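Local structure of condensin complex subunit 3 (5OQR) at residues N705-A711 and L737-L743; I714-L718 and M730-L734; Y748-K752 and L780-E784. The protein is a regulatory HEAT-repeat subunit of condensin, the complex required to convert interphase chromatin into condensed, mitotic-like chromosomes. All coordinates share one frame; numbering follows the deposited sequence.

Contact 1: N705-A711 and L737-L743; sequences NVHLHLA and LKIPTDL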
loop_
_atom_site.group_PDB
_atom_site.type_symbol
_atom_site.label_atom_id
_atom_site.label_comp_id
_atom_site.label_asym_id
_atom_site.label_seq_id
_atom_site.Cartn_x
_atom_site.Cartn_y
_atom_site.Cartn_z
ATOM N N ASN A 705 9.366 2.693 -32.142
ATOM C CA ASN A 705 9.733 2.501 -30.748
ATOM C C ASN A 705 9.644 3.827 -30.003
ATOM O O ASN A 705 10.169 4.845 -30.461
ATOM C CB ASN A 705 11.143 1.927 -30.657
ATOM C CG ASN A 705 11.516 1.522 -29.254
ATOM O OD1 ASN A 705 12.156 2.280 -28.528
ATOM N ND2 ASN A 705 11.123 0.316 -28.862
ATOM N N VAL A 706 8.971 3.809 -28.851
ATOM C CA VAL A 706 8.775 5.037 -28.085
ATOM C C VAL A 706 10.111 5.575 -27.591
ATOM O O VAL A 706 10.332 6.790 -27.555
ATOM C CB VAL A 706 7.799 4.790 -26.918
ATOM C CG1 VAL A 706 7.594 6.061 -26.100
ATOM C CG2 VAL A 706 6.466 4.282 -27.436
ATOM N N HIS A 707 11.017 4.682 -27.191
ATOM C CA HIS A 707 12.295 5.130 -26.651
ATOM C C HIS A 707 13.188 5.706 -27.742
ATOM O O HIS A 707 13.890 6.696 -27.516
ATOM C CB HIS A 707 12.989 3.977 -25.930
ATOM C CG HIS A 707 12.632 3.868 -24.480
ATOM N ND1 HIS A 707 13.149 2.889 -23.661
ATOM C CD2 HIS A 707 11.815 4.615 -23.701
ATOM C CE1 HIS A 707 12.670 3.039 -22.440
ATOM N NE2 HIS A 707 11.857 4.079 -22.438
ATOM N N LEU A 708 13.179 5.105 -28.930
ATOM C CA LEU A 708 13.905 5.712 -30.037
ATOM C C LEU A 708 13.243 7.011 -30.473
ATOM O O LEU A 708 13.931 7.942 -30.907
ATOM C CB LEU A 708 14.000 4.737 -31.209
ATOM C CG LEU A 708 15.083 5.061 -32.240
ATOM C CD1 LEU A 708 16.474 4.966 -31.626
ATOM C CD2 LEU A 708 14.972 4.133 -33.433
ATOM N N HIS A 709 11.917 7.093 -30.362
ATOM C CA HIS A 709 11.236 8.364 -30.574
ATOM C C HIS A 709 11.624 9.371 -29.503
ATOM O O HIS A 709 11.762 10.566 -29.785
ATOM C CB HIS A 709 9.722 8.149 -30.587
ATOM C CG HIS A 709 8.933 9.419 -30.540
ATOM N ND1 HIS A 709 8.097 9.738 -29.492
ATOM C CD2 HIS A 709 8.862 10.457 -31.405
ATOM C CE1 HIS A 709 7.540 10.915 -29.716
ATOM N NE2 HIS A 709 7.989 11.373 -30.871
ATOM N N LEU A 710 11.815 8.908 -28.266
ATOM C CA LEU A 710 12.213 9.807 -27.191
ATOM C C LEU A 710 13.626 10.333 -27.410
ATOM O O LEU A 710 13.927 11.483 -27.073
ATOM C CB LEU A 710 12.107 9.088 -25.847
ATOM C CG LEU A 710 12.451 9.918 -24.610
ATOM C CD1 LEU A 710 11.517 11.106 -24.478
ATOM C CD2 LEU A 710 12.400 9.055 -23.367
ATOM N N ALA A 711 14.510 9.503 -27.963
ATOM C CA ALA A 711 15.843 9.972 -28.323
ATOM C C ALA A 711 15.760 11.157 -29.275
ATOM O O ALA A 711 16.423 12.180 -29.076
ATOM C CB ALA A 711 16.643 8.831 -28.946
ATOM N N LEU A 737 18.122 4.702 -22.214
ATOM C CA LEU A 737 17.084 4.251 -23.129
ATOM C C LEU A 737 17.243 2.766 -23.430
ATOM O O LEU A 737 18.348 2.220 -23.428
ATOM C CB LEU A 737 17.131 5.053 -24.427
ATOM C CG LEU A 737 16.893 6.558 -24.312
ATOM C CD1 LEU A 737 17.153 7.237 -25.645
ATOM C CD2 LEU A 737 15.483 6.847 -23.839
ATOM N N LYS A 738 16.116 2.116 -23.682
ATOM C CA LYS A 738 16.067 0.707 -24.056
ATOM C C LYS A 738 15.676 0.648 -25.528
ATOM O O LYS A 738 14.494 0.651 -25.874
ATOM C CB LYS A 738 15.084 -0.063 -23.190
ATOM C CG LYS A 738 15.666 -0.560 -21.874
ATOM C CD LYS A 738 14.795 -1.646 -21.262
ATOM C CE LYS A 738 14.921 -2.970 -22.012
ATOM N NZ LYS A 738 13.718 -3.828 -21.839
ATOM N N ILE A 739 16.679 0.595 -26.391
ATOM C CA ILE A 739 16.479 0.573 -27.836
ATOM C C ILE A 739 16.565 -0.879 -28.292
ATOM O O ILE A 739 17.605 -1.516 -28.078
ATOM C CB ILE A 739 17.521 1.440 -28.558
ATOM C CG1 ILE A 739 17.633 2.811 -27.884
ATOM C CG2 ILE A 739 17.157 1.593 -30.025
ATOM C CD1 ILE A 739 16.344 3.608 -27.854
ATOM N N PRO A 740 15.518 -1.445 -28.887
ATOM C CA PRO A 740 15.637 -2.801 -29.428
ATOM C C PRO A 740 16.551 -2.833 -30.644
ATOM O O PRO A 740 16.845 -1.812 -31.269
ATOM C CB PRO A 740 14.197 -3.172 -29.797
ATOM C CG PRO A 740 13.484 -1.880 -29.920
ATOM C CD PRO A 740 14.136 -0.944 -28.964
ATOM N N THR A 741 17.002 -4.040 -30.974
ATOM C CA THR A 741 17.960 -4.247 -32.050
ATOM C C THR A 741 17.325 -4.808 -33.315
ATOM O O THR A 741 18.044 -5.081 -34.281
ATOM C CB THR A 741 19.074 -5.189 -31.584
ATOM O OG1 THR A 741 18.530 -6.490 -31.339
ATOM C CG2 THR A 741 19.720 -4.666 -30.310
ATOM N N ASP A 742 16.005 -4.986 -33.337
ATOM C CA ASP A 742 15.311 -5.574 -34.475
ATOM C C ASP A 742 14.457 -4.566 -35.229
ATOM O O ASP A 742 13.634 -4.966 -36.057
ATOM C CB ASP A 742 14.444 -6.744 -34.010
ATOM C CG ASP A 742 13.316 -6.306 -33.093
ATOM O OD1 ASP A 742 13.464 -5.264 -32.423
ATOM O OD2 ASP A 742 12.283 -7.006 -33.040
ATOM N N LEU A 743 14.631 -3.272 -34.970
ATOM C CA LEU A 743 13.842 -2.268 -35.657
ATOM C C LEU A 743 14.316 -2.115 -37.101
ATOM O O LEU A 743 15.426 -2.524 -37.450
ATOM C CB LEU A 743 13.944 -0.925 -34.939
ATOM C CG LEU A 743 13.421 -0.872 -33.505
ATOM C CD1 LEU A 743 13.865 0.414 -32.828
ATOM C CD2 LEU A 743 11.907 -0.988 -33.480
#
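His707, in the first turn of helix 706-717, meets the backbone of Lys738 where the chain has just left helix 725-736. The contact thus joins the two ends of the ninth HEAT repeat, a helical hairpin whose second helix returns to the start of the first. The polar part centres on the imidazole. Lys738 N donates to His707 ND1 at 3.1 Å, from well out of the ring plane (36°). Histidine suits this place because its other nitrogen, NE2, is bonded to Leu680 O and Thr683 OG1, so both ring nitrogens of a buried side chain have partners.

Asn705 is the N-cap. Its OD1 takes Leu708 N at 3.0 Å on a lone pair in the carbonyl plane, and His707 N more weakly. With CG anti to the backbone N (chi1 -172°), the amide caps the helix while its ND2 side lies against CD and CG of the Pro740 ring. Its CB also rests on Leu743 CD1. Losing the amide to an alanine here is likely to leave Leu708 N without its capping partner and to open a gap beside the Pro740 ring.

Aliphatic side chains provide the remaining packing. Leu708 divides its methyls, CD1 meeting Ile739 CG2 at 3.8 Å and CD2 reaching Leu743 CD1 at 3.9 Å, and its side chain lies at about a right angle to that of Ile739. Leu737 likewise uses both branches: CD1 sits 3.7 Å from Ala711 CB, where a small residue lets the loop approach the helix, and CD2 is 3.8 Å from Leu710 CD2. That same CD2 also hangs 4.1 Å above one face of the His707 imidazole, toward its rim.

Contact 2: I714-L718 and M730-L734; sequences IFESL and MISLL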
loop_
_atom_site.group_PDB
_atom_site.type_symbol
_atom_site.label_atom_id
_atom_site.label_comp_id
_atom_site.label_asym_id
_atom_site.label_seq_id
_atom_site.Cartn_x
_atom_site.Cartn_y
_atom_site.Cartn_z
ATOM N N ILE A 714 14.796 14.213 -27.374
ATOM C CA ILE A 714 15.906 14.764 -26.603
ATOM C C ILE A 714 16.828 15.579 -27.505
ATOM O O ILE A 714 17.183 16.719 -27.189
ATOM C CB ILE A 714 16.663 13.634 -25.882
ATOM C CG1 ILE A 714 15.745 12.980 -24.845
ATOM C CG2 ILE A 714 17.929 14.164 -25.217
ATOM C CD1 ILE A 714 16.293 11.717 -24.225
ATOM N N PHE A 715 17.222 15.012 -28.648
ATOM C CA PHE A 715 18.119 15.730 -29.551
ATOM C C PHE A 715 17.546 17.086 -29.937
ATOM O O PHE A 715 18.283 18.072 -30.040
ATOM C CB PHE A 715 18.390 14.893 -30.802
ATOM C CG PHE A 715 19.248 13.688 -30.553
ATOM C CD1 PHE A 715 20.440 13.801 -29.863
ATOM C CD2 PHE A 715 18.855 12.441 -30.999
ATOM C CE1 PHE A 715 21.224 12.698 -29.628
ATOM C CE2 PHE A 715 19.636 11.333 -30.765
ATOM C CZ PHE A 715 20.822 11.462 -30.079
ATOM N N GLU A 716 16.234 17.157 -30.151
ATOM C CA GLU A 716 15.604 18.403 -30.563
ATOM C C GLU A 716 15.427 19.390 -29.417
ATOM O O GLU A 716 15.196 20.575 -29.674
ATOM C CB GLU A 716 14.246 18.110 -31.199
ATOM C CG GLU A 716 14.338 17.530 -32.597
ATOM C CD GLU A 716 13.016 16.984 -33.091
ATOM O OE1 GLU A 716 12.057 16.931 -32.294
ATOM O OE2 GLU A 716 12.934 16.610 -34.278
ATOM N N SER A 717 15.536 18.940 -28.166
ATOM C CA SER A 717 15.346 19.808 -27.014
ATOM C C SER A 717 16.652 20.219 -26.348
ATOM O O SER A 717 16.649 21.163 -25.552
ATOM C CB SER A 717 14.453 19.118 -25.976
ATOM O OG SER A 717 15.202 18.218 -25.183
ATOM N N LEU A 718 17.760 19.539 -26.645
ATOM C CA LEU A 718 19.034 19.911 -26.039
ATOM C C LEU A 718 19.405 21.366 -26.290
ATOM O O LEU A 718 19.948 22.002 -25.370
ATOM C CB LEU A 718 20.141 18.981 -26.549
ATOM C CG LEU A 718 20.078 17.525 -26.086
ATOM C CD1 LEU A 718 21.074 16.687 -26.867
ATOM C CD2 LEU A 718 20.335 17.412 -24.596
ATOM N N MET A 730 20.120 15.779 -19.682
ATOM C CA MET A 730 19.308 15.281 -20.784
ATOM C C MET A 730 20.079 14.284 -21.635
ATOM O O MET A 730 19.492 13.329 -22.156
ATOM C CB MET A 730 18.814 16.447 -21.641
ATOM C CG MET A 730 17.962 17.455 -20.885
ATOM S SD MET A 730 16.531 16.720 -20.068
ATOM C CE MET A 730 15.506 16.307 -21.476
ATOM N N ILE A 731 21.391 14.483 -21.786
ATOM C CA ILE A 731 22.210 13.527 -22.522
ATOM C C ILE A 731 22.348 12.235 -21.731
ATOM O O ILE A 731 22.382 11.142 -22.305
ATOM C CB ILE A 731 23.582 14.148 -22.851
ATOM C CG1 ILE A 731 23.418 15.265 -23.881
ATOM C CG2 ILE A 731 24.558 13.094 -23.385
ATOM C CD1 ILE A 731 24.625 16.168 -24.005
ATOM N N SER A 732 22.425 12.340 -20.403
ATOM C CA SER A 732 22.512 11.155 -19.555
ATOM C C SER A 732 21.400 10.160 -19.853
ATOM O O SER A 732 21.592 8.949 -19.700
ATOM C CB SER A 732 22.459 11.565 -18.084
ATOM O OG SER A 732 21.264 12.269 -17.798
ATOM N N LEU A 733 20.235 10.646 -20.284
ATOM C CA LEU A 733 19.098 9.759 -20.502
ATOM C C LEU A 733 19.295 8.872 -21.723
ATOM O O LEU A 733 18.781 7.748 -21.755
ATOM C CB LEU A 733 17.821 10.585 -20.645
ATOM C CG LEU A 733 17.587 11.579 -19.506
ATOM C CD1 LEU A 733 16.363 12.422 -19.785
ATOM C CD2 LEU A 733 17.457 10.851 -18.177
ATOM N N LEU A 734 20.030 9.350 -22.731
ATOM C CA LEU A 734 20.276 8.540 -23.920
ATOM C C LEU A 734 20.929 7.212 -23.567
ATOM O O LEU A 734 20.699 6.208 -24.247
ATOM C CB LEU A 734 21.147 9.315 -24.905
ATOM C CG LEU A 734 20.470 10.494 -25.602
ATOM C CD1 LEU A 734 21.509 11.449 -26.147
ATOM C CD2 LEU A 734 19.565 10.005 -26.718
#
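Ile714 holds CG1 anti to its carbonyl carbon (chi1 -65°), a torsion that turns CG2 onto Met730 O and sends the extended arm, ending in CD1, toward Leu733 CB. Leu718 has the same first torsion, which brings CD2 to 3.5 Å from Met730 CB and 3.8 Å from Ile731 CG1. Met730 is bent at both later torsions, folding its CE back to the neighbourhood of Ser717 OG; an unbranched, flexible chain can make that turn. The CB of Phe715 points away from helix 725-736, yet the ring reaches back so that CE1 lies 3.7 Å from Leu734 CD1, the two side chains running at a slant to each other. The aromatic ring is large enough to meet Leu773 and Phe776 of helix 767-785 as well.

The hydroxyl of Ser717 has a partner within its own turn: OG bonds Ile714 O at 3.2 Å, tilted from the carbonyl plane, and that oxygen also accepts from Ser717 N and Leu718 N. Leu718 O is bonded to Arg727 NE, but between 714-718 and 730-734 the touching groups are mostly hydrocarbon, consistent with packing mainly by shape and exclusion of water.

Contact 3: Y748-K752 and L780-E784; sequences YQRTK and LLQNE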
loop_
_atom_site.group_PDB
_atom_site.type_symbol
_atom_site.label_atom_id
_atom_site.label_comp_id
_atom_site.label_asym_id
_atom_site.label_seq_id
_atom_site.Cartn_x
_atom_site.Cartn_y
_atom_site.Cartn_z
ATOM N N TYR A 748 16.781 3.669 -37.216
ATOM C CA TYR A 748 18.103 4.041 -36.723
ATOM C C TYR A 748 18.706 5.156 -37.566
ATOM O O TYR A 748 19.385 6.045 -37.041
ATOM C CB TYR A 748 19.024 2.821 -36.717
ATOM C CG TYR A 748 18.495 1.653 -35.926
ATOM C CD1 TYR A 748 18.309 1.746 -34.556
ATOM C CD2 TYR A 748 18.191 0.452 -36.548
ATOM C CE1 TYR A 748 17.827 0.679 -33.829
ATOM C CE2 TYR A 748 17.710 -0.620 -35.830
ATOM C CZ TYR A 748 17.532 -0.502 -34.470
ATOM O OH TYR A 748 17.053 -1.572 -33.748
ATOM N N GLN A 749 18.471 5.124 -38.880
ATOM C CA GLN A 749 18.969 6.188 -39.743
ATOM C C GLN A 749 18.339 7.525 -39.382
ATOM O O GLN A 749 19.014 8.560 -39.390
ATOM C CB GLN A 749 18.695 5.847 -41.207
ATOM C CG GLN A 749 19.504 4.676 -41.736
ATOM C CD GLN A 749 19.056 4.237 -43.116
ATOM O OE1 GLN A 749 18.227 4.890 -43.750
ATOM N NE2 GLN A 749 19.604 3.125 -43.588
ATOM N N ARG A 750 17.045 7.524 -39.056
ATOM C CA ARG A 750 16.362 8.775 -38.751
ATOM C C ARG A 750 16.879 9.384 -37.455
ATOM O O ARG A 750 17.036 10.605 -37.357
ATOM C CB ARG A 750 14.853 8.545 -38.665
ATOM C CG ARG A 750 14.035 9.740 -39.116
ATOM C CD ARG A 750 12.825 9.980 -38.232
ATOM N NE ARG A 750 12.200 11.268 -38.526
ATOM C CZ ARG A 750 11.325 11.880 -37.735
ATOM N NH1 ARG A 750 10.960 11.330 -36.584
ATOM N NH2 ARG A 750 10.817 13.052 -38.092
ATOM N N THR A 751 17.153 8.551 -36.449
ATOM C CA THR A 751 17.647 9.073 -35.180
ATOM C C THR A 751 19.073 9.588 -35.319
ATOM O O THR A 751 19.442 10.582 -34.686
ATOM C CB THR A 751 17.561 7.998 -34.094
ATOM O OG1 THR A 751 16.188 7.677 -33.853
ATOM C CG2 THR A 751 18.184 8.478 -32.789
ATOM N N LYS A 752 19.892 8.923 -36.137
ATOM C CA LYS A 752 21.243 9.417 -36.373
ATOM C C LYS A 752 21.214 10.786 -37.038
ATOM O O LYS A 752 22.021 11.662 -36.710
ATOM C CB LYS A 752 22.031 8.418 -37.220
ATOM C CG LYS A 752 23.481 8.814 -37.430
ATOM C CD LYS A 752 24.336 7.627 -37.838
ATOM C CE LYS A 752 25.787 8.036 -38.040
ATOM N NZ LYS A 752 25.938 9.043 -39.127
ATOM N N LEU A 780 23.674 2.899 -32.898
ATOM C CA LEU A 780 22.829 3.053 -34.078
ATOM C C LEU A 780 23.459 2.386 -35.294
ATOM O O LEU A 780 22.793 1.644 -36.024
ATOM C CB LEU A 780 22.577 4.537 -34.345
ATOM C CG LEU A 780 21.782 5.283 -33.273
ATOM C CD1 LEU A 780 21.826 6.782 -33.515
ATOM C CD2 LEU A 780 20.345 4.793 -33.241
ATOM N N LEU A 781 24.748 2.639 -35.527
ATOM C CA LEU A 781 25.433 2.019 -36.657
ATOM C C LEU A 781 25.369 0.502 -36.570
ATOM O O LEU A 781 25.080 -0.180 -37.559
ATOM C CB LEU A 781 26.887 2.485 -36.704
ATOM C CG LEU A 781 27.126 3.951 -37.058
ATOM C CD1 LEU A 781 28.564 4.333 -36.766
ATOM C CD2 LEU A 781 26.794 4.197 -38.513
ATOM N N GLN A 782 25.642 -0.046 -35.386
ATOM C CA GLN A 782 25.677 -1.496 -35.232
ATOM C C GLN A 782 24.316 -2.121 -35.511
ATOM O O GLN A 782 24.234 -3.202 -36.104
ATOM C CB GLN A 782 26.156 -1.849 -33.827
ATOM C CG GLN A 782 26.132 -3.328 -33.509
ATOM C CD GLN A 782 26.690 -3.618 -32.137
ATOM O OE1 GLN A 782 27.511 -2.865 -31.617
ATOM N NE2 GLN A 782 26.238 -4.709 -31.533
ATOM N N ASN A 783 23.234 -1.463 -35.087
ATOM C CA ASN A 783 21.906 -2.031 -35.286
ATOM C C ASN A 783 21.427 -1.882 -36.725
ATOM O O ASN A 783 20.676 -2.734 -37.209
ATOM C CB ASN A 783 20.910 -1.390 -34.319
ATOM C CG ASN A 783 21.151 -1.804 -32.886
ATOM O OD1 ASN A 783 21.785 -2.825 -32.624
ATOM N ND2 ASN A 783 20.648 -1.017 -31.947
ATOM N N GLU A 784 21.839 -0.819 -37.419
ATOM C CA GLU A 784 21.618 -0.755 -38.861
ATOM C C GLU A 784 22.299 -1.918 -39.565
ATOM O O GLU A 784 21.719 -2.544 -40.459
ATOM C CB GLU A 784 22.152 0.559 -39.427
ATOM C CG GLU A 784 21.446 1.810 -38.968
ATOM C CD GLU A 784 21.990 3.051 -39.659
ATOM O OE1 GLU A 784 22.391 2.944 -40.836
ATOM O OE2 GLU A 784 22.030 4.128 -39.026
#
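Tyr748 lays one face of its ring over Asn783, whose CB stands 3.6 Å from the ring centroid and 16° off the normal, a CH-pi contact. The tyrosine carries CG anti to its carbonyl carbon, which takes the phenol across to helix 767-785, and the plane of the asparagine amide is steeply inclined to the ring. The ring has a second neighbour at its edge, where Leu780 CD2 lies 3.9 Å from Tyr748 CD1. A tyrosine fits this buried place because its flat face packs on carbon while its hydroxyl is bonded to Pro740 O and Leu743 N.

Leu780 spreads its two methyls: CD2 serves the tyrosine, whereas CD1 touches both Thr751 CG2, at 4.1 Å, and the backbone and CB of Lys752. Beta-branched Thr751 offers that methyl to the leucine and keeps OG1 for Asn712 OD1 on helix 706-717.

Toward solvent the side chains become longer and polar, and they touch largely through their carbon chains. Lys752 has CG anti to the backbone N (chi1 -176°) and stays straight until its last torsion, carrying CE to 4.0 Å from Leu781 CD2 before the bend delivers NZ to a salt bridge with Glu756. Glu784 is extended beyond CG; its CG packs on Tyr748 CB at 3.5 Å, and its carboxylate lies beside Gln749 CG, the two side chains crossing at about a right angle. Glu784 OE2 stays 6.3 Å from Lys752 NZ, too far for a salt bridge, though the opposite charges may still attract mildly.

The short segments run nearly antiparallel, at 159°, with axes 9.6 Å apart: the geometry of an antiparallel helical hairpin, here formed by the last two helices of an alpha-solenoid.

Contacts 1 and 2 share helix 706-717 and hold the two ends of one HEAT hairpin: contact 2 is nested within the loop that contact 1 closes, and Ala711 CB reaches Leu734 CD2. Contact 3 follows in the chain and joins the next pair of helices. Contact 2 is the buried one and nearly all hydrocarbon. Contacts 1 and 3 are only partly buried, and their chemistry is mixed: a capped helix start and a histidine bonded to backbone in contact 1, an aromatic face and amphipathic long chains in contact 3. Tyr748 OH ties contact 3 to Pro740 and Leu743 of contact 1, whereas Phe715 and Thr751 link contacts 2 and 3 by packing alone.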